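Local structure of selenium-binding protein (Sulfolobus tokodaii, 2ECE) at residues A[27-32]-A[45-50]; A[178-183]-A[236-241]; A[321-326]-A[335-340]. The protein is of unknown function but folds as a beta-propeller of the selenium-binding protein family, and may bind selenium. All blocks are in the same frame, centred on the assembly; numbering follows the deposited sequence.

How the contacts relate
The three contacts lie apart in the beta-propeller and do not touch. Contact 1 pairs two strands within the blade that unites the chain ends; contact 2 joins the loop leaving the outermost strand of one blade to the turn and start of the outermost strand of the next; contact 3 packs the loop that enters another blade against that blade's second strand. Contacts 1 and 2 lie on opposite sides of the chain's centre, their centres about 34 Å apart. Contact 3 is the most central, about 11 Å from the chain's centre, and centre to centre about 21 Å from contact 1 and about 30 Å from contact 2. No ligand or established active site is involved.

Contact 1: residues A[27-32]-A[45-50]; sequences LAYVAC and IAVVDV
The one aromatic ring, Tyr-29, is met at its edge rather than on a face: Val-47 CG2 lies in the ring plane, 3.9 Å from Tyr-29 CD1. The two side chains rise together from the same face of the sheet, and Val-47 CG1 stretches on to Leu-27 CD2 at 4.2 Å. The tyrosine CG stands anti to its own carbonyl carbon (chi1 -64°), so the ring leans along the strand and its hydroxyl ends at Pro-117 O. The other flat group on this side, the carboxylate of Asp-49, finds its partners beyond the two strands: OD2 makes a salt bridge with Arg-118 and hydrogen bonds with Ser-54 and Thr-56, while OD1 takes the backbone N-H of Asn-51.

Between the strands the backbones form a regular antiparallel ladder. Ala-28 and Val-48 are a hydrogen-bonded pair, with N to O distances of 2.8 Å both ways, and so are Val-30 and Ala-46; every N-H arrives in the plane of its carbonyl. The strand axes deviate from exactly antiparallel, at 153°, which is the twist of a propeller blade. On the face carrying Ala-28 and Val-30 small side chains meet at ordinary contact distance: Val-30 CG2 crosses Val-48 CG2 at 4.2 Å, and Cys-32 SG reaches Ala-46 CB at 3.9 Å.

This hairpin is the middle of a four-stranded blade. Strand 60-65 flanks residues 45-50, and the C-terminal strand 443-449 flanks residues 27-32, the N- and C-terminal pairing that closes the propeller ring. Val-48 packs on Phe-435 and Val-437 of strand 429-438 in the adjoining blade, whereas Tyr-29 and Val-47 rest against Pro-120 on the other face.

Contact 2: residues A[178-183]-A[236-241]; sequences GKWEID and RKRKRI
Arg-238 carries the tight part of this contact, its side chain lying between the buried Trp-180 and Ile-182. Its CG is 3.4 Å from Trp-180 NE1, and its CB sits over one face of the indole, toward the rim. Trp-180 CG is anti to the backbone N (chi1 169°), which brings that face against CB and CG of the arginine; the two chains run antiparallel, with ring and guanidinium planes 34° apart. The arginine chain bends at chi3 (66°) and brings NE to Trp-180 O at 2.7 Å, while NH2 makes a longer bond to Lys-179 O at 3.3 Å. Both carbonyls lie near the guanidinium plane, and Ile-182 CG1 covers one face of it.

Arg-238 O accepts N-H groups from Ile-182 (3.0 Å) and Asp-183 (3.3 Å). With Lys-239 it faces Asp-234 in a G1 beta bulge, at the turn between strands 229-234 and 239-245. Residues 178-183 leave outermost strand 176-179 of the preceding blade, joining two successive blades at their outer edges. An alanine in place of Arg-238 would probably loosen this junction, because the NE and NH2 bonds and the packing of CG and the guanidinium on the indole and Ile-182 would be lost.

Beyond the backbone bonds of Asp-183, whose O takes Arg-240 N at 2.9 Å nearly along the C=O axis, the side chains are looser. Asp-183 and Lys-239 only cross, OD2 and NZ staying 5.7 Å apart; OD1 accepts the N-H of Gly-185 and, weakly, a water that also binds Arg-240 O. Ile-182 and Lys-237 form the solvent side.

Contact 3: residues A[321-326]-A[335-340]; sequences PLVTDI and LYLSLW
Ile-326 and Leu-337 form the closest apolar pair, lying alongside each other on one face of the sheet, with Ile-326 CG2 3.6 Å from Leu-337 CD2. Ile-326 CG1 takes the crowded position between N and carbonyl carbon (chi1 54°), which turns CG2 to the leucine. Val-323 spreads its methyls between Leu-337 and Leu-339: its CG1 crosses to Leu-337 CD1, and its CG2 lies beside Leu-339 CG, each at 4.0 Å. Pro-321 CB then covers Leu-339 CD2 at 3.7 Å. Ile-282 and Ile-300 of the preceding blade press on this same apolar layer.

Residues 321-326 are the link out of that preceding blade, and Ile-326 lies in the first, innermost strand of the next one, where it forms an antiparallel non-hydrogen-bonded pair with Leu-337 of the second strand. The backbone bonds are irregularly spaced. Ser-338 N binds Asp-325 O, at 3.2 Å and in the carbonyl plane, but Trp-340 N reaches Leu-322 O (3.0 Å) from above the carbonyl plane. Ser-338 O, buried in between, has no N-H or O-H partner; Val-323 CA approaches it at 3.2 Å, a CA-H...O contact.

Away from the leucines the contact turns polar. Ser-338 OG receives a weak bond from Asp-325 N and is held more firmly by Gln-384 O, and Thr-324 OG1 bonds to the side chain of Gln-384. The carboxylate of Asp-325 goes to Arg-257 and to the backbone of Leu-386. At the far end the indole of Trp-340 crosses Leu-322 CD1 obliquely, stacks edge-to-face with Tyr-410, and donates its NE1 N-H to Asn-399 O.

Contact 1: residues A[27-32]-A[45-50]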
loop_
_atom_site.group_PDB
_atom_site.type_symbol
_atom_site.label_atom_id
_atom_site.label_comp_id
_atom_site.label_asym_id
_atom_site.label_seq_id
_atom_site.Cartn_x
_atom_site.Cartn_y
_atom_site.Cartn_z
ATOM N N LEU A 27 0.488 -15.086 11.413
ATOM C CA LEU A 27 1.739 -14.512 10.934
ATOM C C LEU A 27 1.559 -13.237 10.144
ATOM O O LEU A 27 0.477 -12.941 9.641
ATOM C CB LEU A 27 2.462 -15.515 10.032
ATOM C CG LEU A 27 2.697 -16.921 10.558
ATOM C CD1 LEU A 27 2.971 -17.852 9.382
ATOM C CD2 LEU A 27 3.851 -16.913 11.555
ATOM N N ALA A 28 2.658 -12.502 10.017
ATOM C CA ALA A 28 2.689 -11.259 9.266
ATOM C C ALA A 28 3.920 -11.291 8.373
ATOM O O ALA A 28 5.047 -11.398 8.853
ATOM C CB ALA A 28 2.761 -10.070 10.214
ATOM N N TYR A 29 3.702 -11.237 7.068
ATOM C CA TYR A 29 4.805 -11.234 6.124
ATOM C C TYR A 29 5.117 -9.762 5.891
ATOM O O TYR A 29 4.211 -8.966 5.646
ATOM C CB TYR A 29 4.379 -11.928 4.827
ATOM C CG TYR A 29 4.046 -13.394 5.024
ATOM C CD1 TYR A 29 5.035 -14.312 5.378
ATOM C CD2 TYR A 29 2.738 -13.862 4.862
ATOM C CE1 TYR A 29 4.735 -15.666 5.564
ATOM C CE2 TYR A 29 2.426 -15.211 5.044
ATOM C CZ TYR A 29 3.431 -16.108 5.392
ATOM O OH TYR A 29 3.136 -17.448 5.547
ATOM N N VAL A 30 6.391 -9.392 5.979
ATOM C CA VAL A 30 6.760 -7.994 5.813
ATOM C C VAL A 30 7.841 -7.773 4.766
ATOM O O VAL A 30 8.902 -8.402 4.804
ATOM C CB VAL A 30 7.235 -7.404 7.158
ATOM C CG1 VAL A 30 7.448 -5.897 7.037
ATOM C CG2 VAL A 30 6.208 -7.722 8.251
ATOM N N ALA A 31 7.568 -6.872 3.830
ATOM C CA ALA A 31 8.537 -6.559 2.792
ATOM C C ALA A 31 9.608 -5.683 3.438
ATOM O O ALA A 31 9.309 -4.590 3.926
ATOM C CB ALA A 31 7.861 -5.812 1.652
ATOM N N CYS A 32 10.845 -6.171 3.455
ATOM C CA CYS A 32 11.957 -5.428 4.056
ATOM C C CYS A 32 13.054 -5.127 3.040
ATOM O O CYS A 32 13.286 -5.906 2.123
ATOM C CB CYS A 32 12.543 -6.221 5.225
ATOM S SG CYS A 32 11.387 -6.398 6.603
ATOM N N ILE A 45 11.866 -10.857 2.620
ATOM C CA ILE A 45 10.520 -10.920 3.172
ATOM C C ILE A 45 10.708 -11.480 4.571
ATOM O O ILE A 45 11.286 -12.556 4.747
ATOM C CB ILE A 45 9.603 -11.881 2.384
ATOM C CG1 ILE A 45 9.189 -11.244 1.054
ATOM C CG2 ILE A 45 8.363 -12.222 3.229
ATOM C CD1 ILE A 45 8.214 -10.083 1.200
ATOM N N ALA A 46 10.243 -10.746 5.571
ATOM C CA ALA A 46 10.381 -11.213 6.940
ATOM C C ALA A 46 9.096 -11.885 7.381
ATOM O O ALA A 46 8.002 -11.427 7.044
ATOM C CB ALA A 46 10.701 -10.048 7.858
ATOM N N VAL A 47 9.235 -12.983 8.119
ATOM C CA VAL A 47 8.080 -13.702 8.631
ATOM C C VAL A 47 8.006 -13.394 10.121
ATOM O O VAL A 47 8.872 -13.806 10.889
ATOM C CB VAL A 47 8.221 -15.225 8.435
ATOM C CG1 VAL A 47 6.973 -15.927 8.944
ATOM C CG2 VAL A 47 8.438 -15.542 6.958
ATOM N N VAL A 48 6.974 -12.656 10.519
ATOM C CA VAL A 48 6.786 -12.270 11.910
ATOM C C VAL A 48 5.651 -13.043 12.580
ATOM O O VAL A 48 4.529 -13.103 12.055
ATOM C CB VAL A 48 6.492 -10.756 12.027
ATOM C CG1 VAL A 48 6.245 -10.381 13.478
ATOM C CG2 VAL A 48 7.667 -9.957 11.476
ATOM N N ASP A 49 5.964 -13.638 13.734
ATOM C CA ASP A 49 4.986 -14.398 14.508
ATOM C C ASP A 49 4.142 -13.344 15.191
ATOM O O ASP A 49 4.627 -12.544 16.001
ATOM C CB ASP A 49 5.654 -15.281 15.568
ATOM C CG ASP A 49 4.683 -16.279 16.187
ATOM O OD1 ASP A 49 3.492 -15.928 16.360
ATOM O OD2 ASP A 49 5.114 -17.413 16.500
ATOM N N VAL A 50 2.863 -13.359 14.864
ATOM C CA VAL A 50 1.953 -12.369 15.371
ATOM C C VAL A 50 0.842 -12.881 16.305
ATOM O O VAL A 50 -0.092 -12.149 16.631
ATOM C CB VAL A 50 1.420 -11.585 14.133
ATOM C CG1 VAL A 50 -0.071 -11.717 13.971
ATOM C CG2 VAL A 50 1.874 -10.151 14.210
#

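Contact 2: residues A[178-183]-A[236-241]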
loop_
_atom_site.group_PDB
_atom_site.type_symbol
_atom_site.label_atom_id
_atom_site.label_comp_id
_atom_site.label_asym_id
_atom_site.label_seq_id
_atom_site.Cartn_x
_atom_site.Cartn_y
_atom_site.Cartn_z
ATOM N N GLY A 178 1.130 -9.509 -20.352
ATOM C CA GLY A 178 1.351 -8.260 -21.060
ATOM C C GLY A 178 0.563 -7.123 -20.441
ATOM O O GLY A 178 0.069 -7.248 -19.319
ATOM N N LYS A 179 0.448 -6.018 -21.174
ATOM C CA LYS A 179 -0.291 -4.848 -20.713
ATOM C C LYS A 179 -1.771 -5.149 -20.563
ATOM O O LYS A 179 -2.353 -5.878 -21.365
ATOM C CB LYS A 179 -0.147 -3.683 -21.700
ATOM C CG LYS A 179 1.169 -2.938 -21.669
ATOM C CD LYS A 179 1.034 -1.624 -22.442
ATOM C CE LYS A 179 2.353 -0.880 -22.519
ATOM N NZ LYS A 179 3.371 -1.724 -23.201
ATOM N N TRP A 180 -2.383 -4.577 -19.536
ATOM C CA TRP A 180 -3.811 -4.769 -19.320
ATOM C C TRP A 180 -4.619 -3.788 -20.169
ATOM O O TRP A 180 -5.705 -4.117 -20.647
ATOM C CB TRP A 180 -4.160 -4.545 -17.852
ATOM C CG TRP A 180 -5.629 -4.468 -17.597
ATOM C CD1 TRP A 180 -6.522 -5.502 -17.596
ATOM C CD2 TRP A 180 -6.387 -3.282 -17.337
ATOM N NE1 TRP A 180 -7.790 -5.032 -17.344
ATOM C CE2 TRP A 180 -7.735 -3.673 -17.178
ATOM C CE3 TRP A 180 -6.055 -1.923 -17.215
ATOM C CZ2 TRP A 180 -8.759 -2.753 -16.911
ATOM C CZ3 TRP A 180 -7.075 -1.008 -16.948
ATOM C CH2 TRP A 180 -8.408 -1.430 -16.796
ATOM N N GLU A 181 -4.076 -2.588 -20.355
ATOM C CA GLU A 181 -4.757 -1.537 -21.109
ATOM C C GLU A 181 -4.933 -1.803 -22.597
ATOM O O GLU A 181 -3.985 -2.174 -23.290
ATOM C CB GLU A 181 -4.022 -0.197 -20.964
ATOM C CG GLU A 181 -3.821 0.311 -19.538
ATOM C CD GLU A 181 -2.646 -0.354 -18.848
ATOM O OE1 GLU A 181 -1.904 -1.104 -19.523
ATOM O OE2 GLU A 181 -2.456 -0.122 -17.637
ATOM N N ILE A 182 -6.155 -1.594 -23.078
ATOM C CA ILE A 182 -6.461 -1.741 -24.495
ATOM C C ILE A 182 -6.619 -0.318 -25.042
ATOM O O ILE A 182 -6.156 -0.007 -26.140
ATOM C CB ILE A 182 -7.767 -2.552 -24.721
ATOM C CG1 ILE A 182 -7.500 -4.045 -24.494
ATOM C CG2 ILE A 182 -8.281 -2.348 -26.149
ATOM C CD1 ILE A 182 -6.505 -4.641 -25.488
ATOM N N ASP A 183 -7.251 0.545 -24.248
ATOM C CA ASP A 183 -7.474 1.946 -24.618
ATOM C C ASP A 183 -7.301 2.800 -23.363
ATOM O O ASP A 183 -8.228 2.926 -22.567
ATOM C CB ASP A 183 -8.893 2.134 -25.171
ATOM C CG ASP A 183 -9.172 3.570 -25.590
ATOM O OD1 ASP A 183 -8.382 4.471 -25.233
ATOM O OD2 ASP A 183 -10.192 3.802 -26.272
ATOM N N ARG A 236 -13.825 -4.815 -17.816
ATOM C CA ARG A 236 -13.988 -5.805 -18.863
ATOM C C ARG A 236 -13.411 -5.410 -20.218
ATOM O O ARG A 236 -12.671 -6.180 -20.825
ATOM C CB ARG A 236 -15.457 -6.118 -19.028
ATOM C CG ARG A 236 -15.709 -7.104 -20.101
ATOM C CD ARG A 236 -17.156 -7.134 -20.399
ATOM N NE ARG A 236 -17.468 -8.345 -21.116
ATOM C CZ ARG A 236 -18.348 -8.394 -22.097
ATOM N NH1 ARG A 236 -19.002 -7.293 -22.456
ATOM N NH2 ARG A 236 -18.514 -9.529 -22.760
ATOM N N LYS A 237 -13.761 -4.221 -20.693
ATOM C CA LYS A 237 -13.273 -3.755 -21.982
ATOM C C LYS A 237 -11.855 -3.199 -21.903
ATOM O O LYS A 237 -11.268 -2.853 -22.929
ATOM C CB LYS A 237 -14.214 -2.698 -22.564
ATOM C CG LYS A 237 -15.593 -3.222 -22.987
ATOM C CD LYS A 237 -15.496 -4.252 -24.109
ATOM C CE LYS A 237 -16.812 -4.383 -24.873
ATOM N NZ LYS A 237 -17.030 -3.244 -25.816
ATOM N N ARG A 238 -11.312 -3.105 -20.687
ATOM C CA ARG A 238 -9.946 -2.621 -20.489
ATOM C C ARG A 238 -9.762 -1.249 -21.130
ATOM O O ARG A 238 -8.755 -0.977 -21.783
ATOM C CB ARG A 238 -8.971 -3.646 -21.085
ATOM C CG ARG A 238 -9.153 -5.037 -20.455
ATOM C CD ARG A 238 -8.641 -6.165 -21.335
ATOM N NE ARG A 238 -7.196 -6.143 -21.539
ATOM C CZ ARG A 238 -6.558 -6.974 -22.359
ATOM N NH1 ARG A 238 -7.245 -7.883 -23.041
ATOM N NH2 ARG A 238 -5.240 -6.900 -22.506
ATOM N N LYS A 239 -10.738 -0.377 -20.892
ATOM C CA LYS A 239 -10.755 0.959 -21.466
ATOM C C LYS A 239 -10.969 2.045 -20.403
ATOM O O LYS A 239 -11.783 1.888 -19.494
ATOM C CB LYS A 239 -11.861 0.989 -22.534
ATOM C CG LYS A 239 -12.236 2.341 -23.110
ATOM C CD LYS A 239 -13.020 2.170 -24.420
ATOM C CE LYS A 239 -14.250 1.261 -24.272
ATOM N NZ LYS A 239 -14.075 -0.105 -24.874
ATOM N N ARG A 240 -10.218 3.136 -20.511
ATOM C CA ARG A 240 -10.335 4.246 -19.569
ATOM C C ARG A 240 -11.595 5.023 -19.963
ATOM O O ARG A 240 -11.689 5.532 -21.077
ATOM C CB ARG A 240 -9.090 5.139 -19.672
ATOM C CG ARG A 240 -8.727 5.915 -18.390
ATOM C CD ARG A 240 -9.697 7.053 -18.122
ATOM N NE ARG A 240 -9.735 7.987 -19.245
ATOM C CZ ARG A 240 -8.864 8.975 -19.443
ATOM N NH1 ARG A 240 -7.873 9.179 -18.587
ATOM N NH2 ARG A 240 -8.982 9.761 -20.512
ATOM N N ILE A 241 -12.568 5.117 -19.063
ATOM C CA ILE A 241 -13.805 5.814 -19.406
ATOM C C ILE A 241 -13.944 7.233 -18.873
ATOM O O ILE A 241 -14.667 8.040 -19.454
ATOM C CB ILE A 241 -15.045 5.016 -18.956
ATOM C CG1 ILE A 241 -14.966 4.741 -17.456
ATOM C CG2 ILE A 241 -15.143 3.714 -19.749
ATOM C CD1 ILE A 241 -16.313 4.444 -16.817
HETATM O O HOH W 1 -10.356 5.808 -23.455
#

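Contact 3: residues A[321-326]-A[335-340]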
loop_
_atom_site.group_PDB
_atom_site.type_symbol
_atom_site.label_atom_id
_atom_site.label_comp_id
_atom_site.label_asym_id
_atom_site.label_seq_id
_atom_site.Cartn_x
_atom_site.Cartn_y
_atom_site.Cartn_z
ATOM N N PRO A 321 1.893 17.019 6.841
ATOM C CA PRO A 321 1.469 15.757 7.439
ATOM C C PRO A 321 1.976 14.582 6.609
ATOM O O PRO A 321 2.337 13.542 7.156
ATOM C CB PRO A 321 -0.056 15.868 7.436
ATOM C CG PRO A 321 -0.323 16.749 6.247
ATOM C CD PRO A 321 0.729 17.815 6.417
ATOM N N LEU A 322 2.032 14.778 5.291
ATOM C CA LEU A 322 2.475 13.746 4.354
ATOM C C LEU A 322 1.726 12.440 4.575
ATOM O O LEU A 322 2.309 11.437 4.998
ATOM C CB LEU A 322 3.980 13.492 4.479
ATOM C CG LEU A 322 4.926 14.651 4.146
ATOM C CD1 LEU A 322 6.370 14.209 4.379
ATOM C CD2 LEU A 322 4.717 15.088 2.703
ATOM N N VAL A 323 0.427 12.464 4.306
ATOM C CA VAL A 323 -0.395 11.266 4.445
ATOM C C VAL A 323 -0.062 10.409 3.232
ATOM O O VAL A 323 -0.464 10.731 2.113
ATOM C CB VAL A 323 -1.895 11.621 4.449
ATOM C CG1 VAL A 323 -2.739 10.347 4.446
ATOM C CG2 VAL A 323 -2.220 12.460 5.696
ATOM N N THR A 324 0.680 9.326 3.461
ATOM C CA THR A 324 1.110 8.438 2.382
ATOM C C THR A 324 0.332 7.128 2.212
ATOM O O THR A 324 0.375 6.521 1.140
ATOM C CB THR A 324 2.597 8.087 2.541
ATOM O OG1 THR A 324 2.822 7.567 3.856
ATOM C CG2 THR A 324 3.466 9.323 2.328
ATOM N N ASP A 325 -0.357 6.677 3.256
ATOM C CA ASP A 325 -1.137 5.449 3.158
ATOM C C ASP A 325 -2.484 5.552 3.872
ATOM O O ASP A 325 -2.641 6.320 4.827
ATOM C CB ASP A 325 -0.353 4.256 3.729
ATOM C CG ASP A 325 -1.010 2.914 3.402
ATOM O OD1 ASP A 325 -1.396 2.726 2.235
ATOM O OD2 ASP A 325 -1.132 2.045 4.293
ATOM N N ILE A 326 -3.455 4.783 3.383
ATOM C CA ILE A 326 -4.790 4.725 3.975
ATOM C C ILE A 326 -5.256 3.276 3.896
ATOM O O ILE A 326 -4.799 2.513 3.035
ATOM C CB ILE A 326 -5.824 5.614 3.229
ATOM C CG1 ILE A 326 -5.839 5.273 1.738
ATOM C CG2 ILE A 326 -5.517 7.078 3.465
ATOM C CD1 ILE A 326 -7.042 5.832 0.988
ATOM N N LEU A 335 -11.596 4.474 8.719
ATOM C CA LEU A 335 -10.609 4.844 7.713
ATOM C C LEU A 335 -9.356 5.186 8.525
ATOM O O LEU A 335 -9.410 6.030 9.420
ATOM C CB LEU A 335 -11.107 6.075 6.942
ATOM C CG LEU A 335 -10.699 6.397 5.495
ATOM C CD1 LEU A 335 -10.455 7.898 5.381
ATOM C CD2 LEU A 335 -9.464 5.620 5.082
ATOM N N TYR A 336 -8.244 4.509 8.260
ATOM C CA TYR A 336 -7.015 4.793 8.994
ATOM C C TYR A 336 -6.033 5.493 8.075
ATOM O O TYR A 336 -5.920 5.133 6.905
ATOM C CB TYR A 336 -6.391 3.505 9.536
ATOM C CG TYR A 336 -7.245 2.807 10.567
ATOM C CD1 TYR A 336 -8.269 1.940 10.181
ATOM C CD2 TYR A 336 -7.055 3.042 11.931
ATOM C CE1 TYR A 336 -9.086 1.320 11.133
ATOM C CE2 TYR A 336 -7.865 2.433 12.891
ATOM C CZ TYR A 336 -8.878 1.576 12.487
ATOM O OH TYR A 336 -9.689 0.986 13.433
ATOM N N LEU A 337 -5.341 6.502 8.597
ATOM C CA LEU A 337 -4.361 7.227 7.803
ATOM C C LEU A 337 -3.054 7.265 8.565
ATOM O O LEU A 337 -3.036 7.236 9.798
ATOM C CB LEU A 337 -4.759 8.692 7.559
ATOM C CG LEU A 337 -6.147 9.310 7.371
ATOM C CD1 LEU A 337 -5.942 10.745 6.886
ATOM C CD2 LEU A 337 -6.985 8.542 6.380
ATOM N N SER A 338 -1.954 7.340 7.826
ATOM C CA SER A 338 -0.652 7.457 8.448
ATOM C C SER A 338 -0.169 8.848 8.050
ATOM O O SER A 338 -0.468 9.328 6.953
ATOM C CB SER A 338 0.306 6.386 7.921
ATOM O OG SER A 338 0.550 6.549 6.531
ATOM N N LEU A 339 0.533 9.516 8.956
ATOM C CA LEU A 339 1.078 10.835 8.669
ATOM C C LEU A 339 2.574 10.634 8.798
ATOM O O LEU A 339 3.131 10.674 9.894
ATOM C CB LEU A 339 0.589 11.883 9.677
ATOM C CG LEU A 339 -0.768 12.556 9.432
ATOM C CD1 LEU A 339 -1.898 11.568 9.686
ATOM C CD2 LEU A 339 -0.907 13.764 10.360
ATOM N N TRP A 340 3.212 10.397 7.660
ATOM C CA TRP A 340 4.639 10.138 7.601
ATOM C C TRP A 340 5.500 11.363 7.892
ATOM O O TRP A 340 6.689 11.232 8.164
ATOM C CB TRP A 340 4.981 9.579 6.223
ATOM C CG TRP A 340 6.326 8.954 6.148
ATOM C CD1 TRP A 340 6.756 7.840 6.816
ATOM C CD2 TRP A 340 7.411 9.363 5.309
ATOM N NE1 TRP A 340 8.045 7.526 6.434
ATOM C CE2 TRP A 340 8.469 8.449 5.514
ATOM C CE3 TRP A 340 7.594 10.420 4.405
ATOM C CZ2 TRP A 340 9.686 8.551 4.841
ATOM C CZ3 TRP A 340 8.811 10.521 3.734
ATOM C CH2 TRP A 340 9.838 9.594 3.960
#